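Local coordinates for lipoprotein (Mycoplasma mycoides subsp. capri, PDB 7ADK) that probably acts as a protease of the PA clan, with a Mycoplasma peptidase (DUF31) region, at residues D546-Y558 with E572-N584. Residues are numbered along the deposited sequence; the frame is centred on the assembly and turned at random.
Sequences DFAKLLDKGKYSY and ETEQNKLISKITN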
loop_
_atom_site.group_PDB
_atom_site.type_symbol
_atom_site.label_atom_id
_atom_site.label_comp_id
_atom_site.label_asym_id
_atom_site.label_seq_id
_atom_site.Cartn_x
_atom_site.Cartn_y
_atom_site.Cartn_z
ATOM N N ASP B 546 0.084 6.066 -33.500
ATOM C CA ASP B 546 0.647 7.108 -34.367
ATOM C C ASP B 546 0.593 8.475 -33.678
ATOM O O ASP B 546 -0.398 9.201 -33.757
ATOM C CB ASP B 546 -0.064 7.068 -35.727
ATOM C CG ASP B 546 0.571 7.953 -36.811
ATOM O OD1 ASP B 546 1.404 8.823 -36.506
ATOM O OD2 ASP B 546 0.257 7.712 -37.997
ATOM N N PHE B 547 1.659 8.821 -32.935
ATOM C CA PHE B 547 1.671 10.046 -32.132
ATOM C C PHE B 547 1.652 11.331 -32.975
ATOM O O PHE B 547 1.165 12.356 -32.500
ATOM C CB PHE B 547 2.882 10.051 -31.201
ATOM C CG PHE B 547 2.851 8.980 -30.134
ATOM C CD1 PHE B 547 1.896 9.071 -29.099
ATOM C CD2 PHE B 547 3.756 7.912 -30.171
ATOM C CE1 PHE B 547 1.853 8.080 -28.104
ATOM C CE2 PHE B 547 3.721 6.926 -29.166
ATOM C CZ PHE B 547 2.764 7.016 -28.142
ATOM N N ALA B 548 2.084 11.289 -34.245
ATOM C CA ALA B 548 1.988 12.427 -35.160
ATOM C C ALA B 548 0.535 12.784 -35.533
ATOM O O ALA B 548 0.281 13.876 -36.050
ATOM C CB ALA B 548 2.813 12.148 -36.404
ATOM N N LYS B 549 -0.438 11.916 -35.213
ATOM C CA LYS B 549 -1.867 12.248 -35.143
ATOM C C LYS B 549 -2.514 11.853 -33.815
ATOM O O LYS B 549 -3.672 11.484 -33.783
ATOM C CB LYS B 549 -2.649 11.806 -36.392
ATOM C CG LYS B 549 -2.659 10.300 -36.670
ATOM C CD LYS B 549 -3.670 9.948 -37.762
ATOM C CE LYS B 549 -3.352 8.602 -38.384
ATOM N NZ LYS B 549 -4.364 8.136 -39.325
ATOM N N LEU B 550 -1.789 11.983 -32.708
ATOM C CA LEU B 550 -2.373 12.158 -31.369
ATOM C C LEU B 550 -1.956 13.496 -30.748
ATOM O O LEU B 550 -2.704 14.062 -29.955
ATOM C CB LEU B 550 -1.981 11.012 -30.427
ATOM C CG LEU B 550 -2.636 9.653 -30.670
ATOM C CD1 LEU B 550 -2.079 8.658 -29.680
ATOM C CD2 LEU B 550 -4.144 9.687 -30.484
ATOM N N LEU B 551 -0.785 14.018 -31.116
ATOM C CA LEU B 551 -0.321 15.357 -30.747
ATOM C C LEU B 551 -0.741 16.446 -31.755
ATOM O O LEU B 551 -0.388 17.615 -31.604
ATOM C CB LEU B 551 1.187 15.307 -30.493
ATOM C CG LEU B 551 1.641 14.246 -29.489
ATOM C CD1 LEU B 551 3.136 14.187 -29.418
ATOM C CD2 LEU B 551 1.099 14.507 -28.127
ATOM N N ASP B 552 -1.536 16.082 -32.766
ATOM C CA ASP B 552 -2.207 17.021 -33.662
ATOM C C ASP B 552 -3.408 17.685 -32.963
ATOM O O ASP B 552 -4.486 17.096 -32.838
ATOM C CB ASP B 552 -2.593 16.280 -34.947
ATOM C CG ASP B 552 -3.188 17.171 -36.038
ATOM O OD1 ASP B 552 -3.368 18.386 -35.816
ATOM O OD2 ASP B 552 -3.453 16.649 -37.142
ATOM N N LYS B 553 -3.228 18.933 -32.516
ATOM C CA LYS B 553 -4.185 19.693 -31.691
ATOM C C LYS B 553 -5.516 20.017 -32.379
ATOM O O LYS B 553 -6.491 20.330 -31.699
ATOM C CB LYS B 553 -3.501 20.968 -31.174
ATOM C CG LYS B 553 -2.385 20.673 -30.166
ATOM C CD LYS B 553 -1.716 21.932 -29.639
ATOM C CE LYS B 553 -0.572 21.641 -28.683
ATOM N NZ LYS B 553 0.092 22.802 -28.185
ATOM N N GLY B 554 -5.597 19.907 -33.706
ATOM C CA GLY B 554 -6.835 20.094 -34.466
ATOM C C GLY B 554 -7.805 18.910 -34.400
ATOM O O GLY B 554 -8.965 19.044 -34.794
ATOM N N LYS B 555 -7.339 17.751 -33.917
ATOM C CA LYS B 555 -8.046 16.460 -33.980
ATOM C C LYS B 555 -8.119 15.751 -32.637
ATOM O O LYS B 555 -9.096 15.054 -32.379
ATOM C CB LYS B 555 -7.376 15.566 -35.035
ATOM C CG LYS B 555 -7.425 16.191 -36.435
ATOM C CD LYS B 555 -6.692 15.350 -37.476
ATOM C CE LYS B 555 -6.611 16.136 -38.782
ATOM N NZ LYS B 555 -5.485 15.724 -39.607
ATOM N N TYR B 556 -7.136 15.952 -31.764
ATOM C CA TYR B 556 -7.096 15.385 -30.418
ATOM C C TYR B 556 -6.530 16.377 -29.402
ATOM O O TYR B 556 -5.651 17.169 -29.727
ATOM C CB TYR B 556 -6.248 14.098 -30.405
ATOM C CG TYR B 556 -6.641 13.035 -31.410
ATOM C CD1 TYR B 556 -6.137 13.098 -32.719
ATOM C CD2 TYR B 556 -7.556 12.025 -31.067
ATOM C CE1 TYR B 556 -6.591 12.199 -33.693
ATOM C CE2 TYR B 556 -8.011 11.123 -32.043
ATOM C CZ TYR B 556 -7.530 11.210 -33.363
ATOM O OH TYR B 556 -7.941 10.352 -34.329
ATOM N N SER B 557 -6.973 16.282 -28.152
ATOM C CA SER B 557 -6.382 16.962 -26.994
ATOM C C SER B 557 -5.671 15.957 -26.090
ATOM O O SER B 557 -6.299 15.010 -25.607
ATOM C CB SER B 557 -7.436 17.746 -26.207
ATOM O OG SER B 557 -8.669 17.065 -26.099
ATOM N N TYR B 558 -4.383 16.197 -25.841
ATOM C CA TYR B 558 -3.590 15.455 -24.865
ATOM C C TYR B 558 -3.554 16.173 -23.515
ATOM O O TYR B 558 -3.589 17.400 -23.438
ATOM C CB TYR B 558 -2.180 15.139 -25.386
ATOM C CG TYR B 558 -1.192 16.285 -25.396
ATOM C CD1 TYR B 558 -1.034 17.073 -26.549
ATOM C CD2 TYR B 558 -0.413 16.557 -24.258
ATOM C CE1 TYR B 558 -0.120 18.140 -26.559
ATOM C CE2 TYR B 558 0.492 17.632 -24.257
ATOM C CZ TYR B 558 0.638 18.429 -25.408
ATOM O OH TYR B 558 1.506 19.467 -25.432
ATOM N N GLU B 572 6.868 19.203 -21.219
ATOM C CA GLU B 572 7.355 19.404 -22.587
ATOM C C GLU B 572 6.211 19.650 -23.590
ATOM O O GLU B 572 5.093 19.178 -23.402
ATOM C CB GLU B 572 8.238 18.218 -22.983
ATOM C CG GLU B 572 8.967 18.316 -24.320
ATOM C CD GLU B 572 9.861 19.537 -24.439
ATOM O OE1 GLU B 572 11.040 19.458 -24.094
ATOM O OE2 GLU B 572 9.386 20.585 -24.868
ATOM N N THR B 573 6.468 20.456 -24.619
ATOM C CA THR B 573 5.482 20.889 -25.614
ATOM C C THR B 573 5.846 20.607 -27.075
ATOM O O THR B 573 4.962 20.272 -27.863
ATOM C CB THR B 573 5.131 22.358 -25.362
ATOM O OG1 THR B 573 4.069 22.764 -26.166
ATOM C CG2 THR B 573 6.264 23.333 -25.594
ATOM N N GLU B 574 7.115 20.721 -27.477
ATOM C CA GLU B 574 7.502 20.554 -28.884
ATOM C C GLU B 574 7.496 19.075 -29.290
ATOM O O GLU B 574 8.062 18.240 -28.595
ATOM C CB GLU B 574 8.839 21.250 -29.156
ATOM C CG GLU B 574 9.281 21.211 -30.629
ATOM C CD GLU B 574 10.120 19.982 -31.013
ATOM O OE1 GLU B 574 11.183 19.770 -30.389
ATOM O OE2 GLU B 574 9.735 19.261 -31.959
ATOM N N GLN B 575 6.847 18.734 -30.402
ATOM C CA GLN B 575 6.431 17.369 -30.736
ATOM C C GLN B 575 7.532 16.306 -30.694
ATOM O O GLN B 575 7.300 15.233 -30.147
ATOM C CB GLN B 575 5.757 17.380 -32.110
ATOM C CG GLN B 575 5.195 16.025 -32.527
ATOM C CD GLN B 575 4.367 16.076 -33.799
ATOM O OE1 GLN B 575 3.173 15.833 -33.802
ATOM N NE2 GLN B 575 4.943 16.398 -34.924
ATOM N N ASN B 576 8.709 16.527 -31.278
ATOM C CA ASN B 576 9.748 15.490 -31.290
ATOM C C ASN B 576 10.309 15.234 -29.882
ATOM O O ASN B 576 10.626 14.093 -29.532
ATOM C CB ASN B 576 10.865 15.875 -32.271
ATOM C CG ASN B 576 10.510 15.822 -33.746
ATOM O OD1 ASN B 576 11.359 15.988 -34.606
ATOM N ND2 ASN B 576 9.295 15.519 -34.120
ATOM N N LYS B 577 10.393 16.271 -29.047
ATOM C CA LYS B 577 10.759 16.124 -27.635
ATOM C C LYS B 577 9.630 15.534 -26.803
ATOM O O LYS B 577 9.887 14.687 -25.964
ATOM C CB LYS B 577 11.238 17.460 -27.064
ATOM C CG LYS B 577 12.612 17.839 -27.613
ATOM C CD LYS B 577 13.264 19.002 -26.864
ATOM C CE LYS B 577 12.544 20.339 -27.002
ATOM N NZ LYS B 577 12.669 20.920 -28.345
ATOM N N LEU B 578 8.384 15.891 -27.062
ATOM C CA LEU B 578 7.237 15.327 -26.370
ATOM C C LEU B 578 7.055 13.840 -26.689
ATOM O O LEU B 578 6.832 13.062 -25.780
ATOM C CB LEU B 578 5.997 16.149 -26.645
ATOM C CG LEU B 578 4.738 15.791 -25.922
ATOM C CD1 LEU B 578 4.850 15.725 -24.524
ATOM C CD2 LEU B 578 3.665 16.671 -26.202
ATOM N N ILE B 579 7.261 13.397 -27.931
ATOM C CA ILE B 579 7.262 11.962 -28.272
ATOM C C ILE B 579 8.415 11.227 -27.585
ATOM O O ILE B 579 8.242 10.103 -27.119
ATOM C CB ILE B 579 7.245 11.747 -29.802
ATOM C CG1 ILE B 579 5.884 12.210 -30.351
ATOM C CG2 ILE B 579 7.489 10.284 -30.189
ATOM C CD1 ILE B 579 5.786 12.291 -31.869
ATOM N N SER B 580 9.569 11.862 -27.443
ATOM C CA SER B 580 10.686 11.272 -26.713
ATOM C C SER B 580 10.425 11.178 -25.213
ATOM O O SER B 580 10.715 10.142 -24.642
ATOM C CB SER B 580 11.977 12.027 -26.987
ATOM O OG SER B 580 12.270 12.008 -28.363
ATOM N N LYS B 581 9.802 12.178 -24.580
ATOM C CA LYS B 581 9.382 12.116 -23.168
ATOM C C LYS B 581 8.245 11.120 -22.930
ATOM O O LYS B 581 8.250 10.454 -21.904
ATOM C CB LYS B 581 9.014 13.518 -22.659
ATOM C CG LYS B 581 10.206 14.468 -22.520
ATOM C CD LYS B 581 11.207 14.130 -21.405
ATOM C CE LYS B 581 10.643 14.322 -19.996
ATOM N NZ LYS B 581 11.679 14.123 -18.972
ATOM N N ILE B 582 7.324 10.909 -23.867
ATOM C CA ILE B 582 6.306 9.847 -23.819
ATOM C C ILE B 582 6.952 8.457 -23.859
ATOM O O ILE B 582 6.714 7.611 -22.997
ATOM C CB ILE B 582 5.287 10.025 -24.977
ATOM C CG1 ILE B 582 4.369 11.224 -24.698
ATOM C CG2 ILE B 582 4.413 8.784 -25.160
ATOM C CD1 ILE B 582 3.626 11.764 -25.919
ATOM N N THR B 583 7.803 8.209 -24.863
ATOM C CA THR B 583 8.374 6.891 -25.175
ATOM C C THR B 583 9.663 6.571 -24.411
ATOM O O THR B 583 10.394 5.679 -24.834
ATOM C CB THR B 583 8.579 6.685 -26.687
ATOM O OG1 THR B 583 9.540 7.570 -27.211
ATOM C CG2 THR B 583 7.261 6.856 -27.436
ATOM N N ASN B 584 9.991 7.301 -23.337
ATOM C CA ASN B 584 11.242 7.185 -22.569
ATOM C C ASN B 584 12.494 7.129 -23.467
ATOM O O ASN B 584 13.478 6.448 -23.187
ATOM C CB ASN B 584 11.142 6.009 -21.600
ATOM C CG ASN B 584 10.484 6.301 -20.270
ATOM O OD1 ASN B 584 10.730 7.302 -19.638
ATOM N ND2 ASN B 584 9.715 5.388 -19.742
#
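Leu-551 and Phe-547 both press on the CG1-CD1 branch of Ile-579 in helix 575-582. With its CG anti to the carbonyl carbon (chi1 -53°), Leu-551 sends its two methyls to different helix residues: CD1 lies 3.5 Å from Ile-579 CG1, and CD2 is 3.9 Å from Leu-578 CD2. The CB of Phe-547 meets Ile-579 CD1 at 3.7 Å, while its ring reaches on toward the C-terminal end of the helix. There Ile-582 CG2 approaches Phe-547 CZ at 3.8 Å, and the methyl CG2 of Thr-583 sits 3.9 Å from Phe-547 CE2. The same rotamer (chi1 65°) that lets Thr-583 OG1 donate to Ile-579 O leaves CG2 facing the ring; OG1 and the backbone N of Thr-583 reach this carbonyl from opposite faces of its plane. Leu-578 CD2 also meets the hydroxyl-bearing end of Tyr-558, 3.6 Å from CZ, the two side chains coming from opposite directions. Along the margin, the extended Gln-575 brings OE1 to 3.9 Å from Ala-548 CA without bonding across the contact. Leu-551 and Tyr-558 also touch Phe-491 of strand 486-493, and Ile-579 and Thr-583 touch Phe-443 of strand 442-447. The short helix thus packs against the loop between strands 541-546 and 556-562 and the start of the latter, in an antiparallel sheet consistent with one of the two beta-barrels of the chymotrypsin-like PA-clan fold.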